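Local coordinates for putative Zn-dependent exopeptidase (Bacteroides vulgatus ATCC 8482, PDB 3GUX), which is a putative zinc-dependent exopeptidase of peptidase family M28 and probably removes amino acids from the N-termini of peptides as an aminopeptidase, at residues Y217-R220 with E225-K228. Sequence-based numbering, arbitrary orientation.
Sequences YSAR and EMKK
The side chain of Met226, a selenomethionine here, reaches across to the short helical turn at 218-220 and lies against Ser218 and Ala219. Its CG stands anti to the backbone N (chi1 -175°) and the next torsion is also extended, which carries the selenium out from helix 223-236; a turn of 63° about chi3 then brings the terminal methyl alongside Ala219. Met226 CE thus rests 3.8 Å from both Ala219 CA and Ala219 CB, while Met226 SE settles against the peptide between the two small residues, 3.8 Å from Ala219 N and 4.1 Å from Ser218 CB. The touch is entirely van der Waals, with one long side chain spanning a backbone separation of 7.0 Å between Ser218 CA and Met226 CA.

Ser218 presents its CB to the selenium, whereas its hydroxyl, turned back toward the backbone N side (chi1 -58°), is hydrogen-bonded to Asp267 N on strand 265-269. At the start of the turn, Glu215 takes hydrogen bonds from the backbone N atoms of Tyr217 and Ser218. Met226 also touches Val266, so strand 265-269 is met by one segment through a hydrogen bond and by the other through apolar contact. The short helix 218-221 runs almost directly into helix 223-236, and the pair leads on from strand 212-214, packed against the edge of the mixed sheet in the alpha/beta phosphorylase/hydrolase-like fold of M28 peptidases.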
ATOM      1  N   TYR A 217      -7.002 -14.812   1.344  1.00 12.12           N
ATOM      2  CA  TYR A 217      -5.718 -15.037   2.023  1.00 12.45           C
ATOM      3  C   TYR A 217      -5.640 -14.210   3.316  1.00 13.71           C
ATOM      4  O   TYR A 217      -5.294 -14.753   4.392  1.00 12.40           O
ATOM      5  CB  TYR A 217      -4.530 -14.784   1.094  1.00 11.46           C
ATOM      6  CG  TYR A 217      -3.214 -15.208   1.687  1.00  9.37           C
ATOM      7  CD1 TYR A 217      -2.727 -16.501   1.508  1.00  7.49           C
ATOM      8  CD2 TYR A 217      -2.454 -14.317   2.435  1.00 11.37           C
ATOM      9  CE1 TYR A 217      -1.509 -16.901   2.093  1.00 12.38           C
ATOM     10  CE2 TYR A 217      -1.254 -14.685   3.007  1.00 11.24           C
ATOM     11  CZ  TYR A 217      -0.772 -15.964   2.818  1.00 14.16           C
ATOM     12  OH  TYR A 217       0.421 -16.283   3.413  1.00 12.88           O
ATOM     13  N   SER A 218      -6.006 -12.934   3.224  1.00 12.52           N
ATOM     14  CA  SER A 218      -6.043 -12.054   4.393  1.00 13.10           C
ATOM     15  C   SER A 218      -6.920 -12.643   5.532  1.00 13.52           C
ATOM     16  O   SER A 218      -6.540 -12.580   6.689  1.00 14.44           O
ATOM     17  CB  SER A 218      -6.558 -10.652   4.027  1.00 11.06           C
ATOM     18  OG  SER A 218      -5.765  -9.991   3.003  1.00 14.94           O
ATOM     19  N   ALA A 219      -8.057 -13.240   5.163  1.00 13.31           N
ATOM     20  CA  ALA A 219      -9.027 -13.808   6.092  1.00 13.04           C
ATOM     21  C   ALA A 219      -8.572 -15.099   6.751  1.00 11.42           C
ATOM     22  O   ALA A 219      -9.224 -15.561   7.682  1.00  9.64           O
ATOM     23  CB  ALA A 219     -10.343 -14.035   5.367  1.00 14.47           C
ATOM     24  N   ARG A 220      -7.518 -15.753   6.254  1.00 11.18           N
ATOM     25  CA  ARG A 220      -6.984 -16.923   6.968  1.00 12.47           C
ATOM     26  C   ARG A 220      -5.613 -16.653   7.607  1.00 10.83           C
ATOM     27  O   ARG A 220      -5.169 -17.419   8.426  1.00 14.24           O
ATOM     28  CB  ARG A 220      -6.963 -18.164   6.080  1.00 14.57           C
ATOM     29  CG  ARG A 220      -5.995 -18.182   4.986  1.00 17.10           C
ATOM     30  CD  ARG A 220      -6.084 -19.533   4.295  1.00 16.02           C
ATOM     31  NE  ARG A 220      -5.091 -19.572   3.228  1.00 25.76           N
ATOM     32  CZ  ARG A 220      -3.827 -19.977   3.363  1.00 25.66           C
ATOM     33  NH1 ARG A 220      -3.341 -20.418   4.524  1.00 25.91           N
ATOM     34  NH2 ARG A 220      -3.027 -19.948   2.309  1.00 33.49           N
ATOM     35  N   GLU A 225      -6.759  -8.527  12.277  1.00  9.89           N
ATOM     36  CA  GLU A 225      -6.387  -7.235  11.691  1.00  9.75           C
ATOM     37  C   GLU A 225      -7.393  -6.792  10.640  1.00  8.55           C
ATOM     38  O   GLU A 225      -7.831  -5.652  10.632  1.00  9.57           O
ATOM     39  CB  GLU A 225      -4.983  -7.305  11.114  1.00  8.68           C
ATOM     40  CG  GLU A 225      -3.899  -7.721  12.106  1.00 13.51           C
ATOM     41  CD  GLU A 225      -3.783  -9.237  12.347  1.00 17.75           C
ATOM     42  OE1 GLU A 225      -4.578 -10.013  11.756  1.00 16.60           O
ATOM     43  OE2 GLU A 225      -2.898  -9.640  13.139  1.00 12.30           O
HETATM   44  N   MSE A 226      -7.812  -7.702   9.782  1.00  8.93           N
HETATM   45  CA  MSE A 226      -8.797  -7.360   8.758  1.00  9.13           C
HETATM   46  C   MSE A 226     -10.138  -6.925   9.377  1.00  9.78           C
HETATM   47  O   MSE A 226     -10.700  -5.864   9.033  1.00 10.25           O
HETATM   48  CB  MSE A 226      -8.981  -8.572   7.874  1.00  8.59           C
HETATM   49  CG  MSE A 226      -9.865  -8.422   6.689  1.00 11.00           C
HETATM   50 SE   MSE A 226     -10.174 -10.184   5.993  0.75 12.04          SE
HETATM   51  CE  MSE A 226     -11.106 -11.013   7.525  1.00  9.75           C
ATOM     52  N   LYS A 227     -10.645  -7.727  10.328  1.00  9.79           N
ATOM     53  CA  LYS A 227     -11.913  -7.431  10.986  1.00  8.62           C
ATOM     54  C   LYS A 227     -11.875  -6.064  11.676  1.00 10.52           C
ATOM     55  O   LYS A 227     -12.901  -5.369  11.737  1.00 10.39           O
ATOM     56  CB  LYS A 227     -12.283  -8.560  11.980  1.00  2.67           C
ATOM     57  N   LYS A 228     -10.694  -5.699  12.191  1.00 12.45           N
ATOM     58  CA  LYS A 228     -10.465  -4.418  12.863  1.00 13.03           C
ATOM     59  C   LYS A 228     -10.654  -3.256  11.909  1.00 14.33           C
ATOM     60  O   LYS A 228     -11.294  -2.255  12.229  1.00 10.49           O
ATOM     61  CB  LYS A 228      -9.039  -4.393  13.415  1.00 14.43           C
ATOM     62  CG  LYS A 228      -8.681  -3.189  14.267  1.00 19.51           C
ATOM     63  CD  LYS A 228      -7.171  -3.017  14.416  1.00 26.78           C
ATOM     64  CE  LYS A 228      -6.500  -4.204  15.069  1.00 32.98           C
ATOM     65  NZ  LYS A 228      -5.060  -3.933  15.308  1.00 35.76           N
TER